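Local atomic coordinates of Phl p 3 allergen (Phleum pratense, PDB entry 3FT1), a protein that is a pollen allergen recognised by IgE and, as a member of the expansin B family, probably shares the carbohydrate-binding fold of the expansin C-terminal domain. Residues 6-9 against 10-14. Numbering follows the deposited sequence.
Sequences FTVQ and KGSDP
Two donors of Ser12 converge on the carbonyl oxygen of Gln9. The hydroxyl gives the shorter bond, Ser12 OG to Gln9 O at 2.9 Å, and it arrives in the carbonyl plane with a C=O...donor angle of 147°. The amide of the same residue follows, Ser12 N to Gln9 O at 3.1 Å, tilted 18° from that plane. This second bond closes a type II beta turn from Gln9 to Ser12, where strand 3-8 gives way to the loop leading into strand 16-24. Ser12 can deliver both donors because its hydroxyl sits beside its own backbone N (chi1 -67°), which leaves side chain and amide facing the same acceptor. Gly11 takes the third position of the turn with a positive phi, a conformation in which a side chain would be pressed against the carbonyl oxygen of Lys10. From the strand, Val8 CG1, anti to the backbone N, packs against the serine side chain, 3.7 Å from Ser12 CB and 3.5 Å from Ser12 OG. Phe87 and Ile89 touch the side chains of both Val8 and Ser12, giving the two residues a common apolar neighbourhood. The Lys10 side chain sets off away from residues 6-9 at the exposed corner, touching them through CB, near Gln9 C. Ser12 OG also accepts a hydrogen bond from Val18 N on strand 16-24, and Gln9 is itself paired with Val18 through the backbone. Donating to Gln9 O and accepting from Val18 N, the hydroxyl has its rotation fixed and ties the turn to strand 16-24, the antiparallel neighbour of strand 3-8.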
loop_
_atom_site.group_PDB
_atom_site.type_symbol
_atom_site.label_atom_id
_atom_site.label_comp_id
_atom_site.label_asym_id
_atom_site.label_seq_id
_atom_site.Cartn_x
_atom_site.Cartn_y
_atom_site.Cartn_z
ATOM N N PHE A 6 -4.780 1.038 -5.229
ATOM C CA PHE A 6 -3.400 0.597 -5.342
ATOM C C PHE A 6 -3.267 0.001 -6.729
ATOM O O PHE A 6 -3.941 -0.979 -7.028
ATOM C CB PHE A 6 -3.106 -0.544 -4.364
ATOM C CG PHE A 6 -3.265 -0.190 -2.902
ATOM C CD1 PHE A 6 -2.154 0.068 -2.118
ATOM C CD2 PHE A 6 -4.518 -0.163 -2.312
ATOM C CE1 PHE A 6 -2.288 0.367 -0.777
ATOM C CE2 PHE A 6 -4.664 0.137 -0.964
ATOM C CZ PHE A 6 -3.550 0.401 -0.198
ATOM N N THR A 7 -2.407 0.569 -7.564
ATOM C CA THR A 7 -2.163 -0.001 -8.888
ATOM C C THR A 7 -0.749 -0.542 -8.956
ATOM O O THR A 7 0.214 0.183 -8.726
ATOM C CB THR A 7 -2.361 1.039 -9.993
ATOM O OG1 THR A 7 -3.668 1.612 -9.869
ATOM C CG2 THR A 7 -2.207 0.397 -11.380
ATOM N N VAL A 8 -0.632 -1.825 -9.275
ATOM C CA VAL A 8 0.673 -2.459 -9.359
ATOM C C VAL A 8 1.376 -2.033 -10.640
ATOM O O VAL A 8 0.859 -2.226 -11.744
ATOM C CB VAL A 8 0.556 -3.986 -9.323
ATOM C CG1 VAL A 8 1.926 -4.619 -9.548
ATOM C CG2 VAL A 8 -0.028 -4.435 -7.993
ATOM N N GLN A 9 2.557 -1.445 -10.484
ATOM C CA GLN A 9 3.282 -0.862 -11.610
ATOM C C GLN A 9 4.304 -1.825 -12.184
ATOM O O GLN A 9 4.863 -2.652 -11.462
ATOM C CB GLN A 9 4.003 0.411 -11.162
ATOM C CG GLN A 9 3.063 1.449 -10.579
ATOM C CD GLN A 9 2.094 1.966 -11.613
ATOM O OE1 GLN A 9 0.912 1.613 -11.612
ATOM N NE2 GLN A 9 2.596 2.782 -12.529
ATOM N N LYS A 10 4.557 -1.702 -13.483
ATOM C CA LYS A 10 5.611 -2.482 -14.112
ATOM C C LYS A 10 6.897 -2.238 -13.338
ATOM O O LYS A 10 7.169 -1.112 -12.908
ATOM C CB LYS A 10 5.787 -2.100 -15.588
ATOM C CG LYS A 10 6.586 -3.144 -16.368
ATOM C CD LYS A 10 6.734 -2.801 -17.842
ATOM C CE LYS A 10 7.283 -3.993 -18.616
ATOM N NZ LYS A 10 8.227 -4.795 -17.782
ATOM N N GLY A 11 7.673 -3.299 -13.148
ATOM C CA GLY A 11 8.868 -3.234 -12.328
ATOM C C GLY A 11 8.672 -3.979 -11.025
ATOM O O GLY A 11 9.631 -4.308 -10.334
ATOM N N SER A 12 7.412 -4.228 -10.683
ATOM C CA SER A 12 7.080 -5.057 -9.538
ATOM C C SER A 12 7.441 -6.501 -9.856
ATOM O O SER A 12 7.403 -6.911 -11.012
ATOM C CB SER A 12 5.589 -4.962 -9.234
ATOM O OG SER A 12 5.240 -3.667 -8.793
ATOM N N ASP A 13 7.805 -7.254 -8.828
ATOM C CA ASP A 13 8.067 -8.686 -8.949
ATOM C C ASP A 13 7.876 -9.317 -7.567
ATOM O O ASP A 13 7.512 -8.616 -6.614
ATOM C CB ASP A 13 9.461 -8.946 -9.549
ATOM C CG ASP A 13 10.593 -8.447 -8.665
ATOM O OD1 ASP A 13 10.638 -8.798 -7.474
ATOM O OD2 ASP A 13 11.467 -7.722 -9.177
ATOM N N PRO A 14 8.090 -10.640 -7.439
ATOM C CA PRO A 14 7.810 -11.247 -6.135
ATOM C C PRO A 14 8.559 -10.618 -4.956
ATOM O O PRO A 14 8.099 -10.745 -3.824
ATOM C CB PRO A 14 8.238 -12.706 -6.338
ATOM C CG PRO A 14 7.978 -12.951 -7.783
ATOM C CD PRO A 14 8.355 -11.659 -8.472
#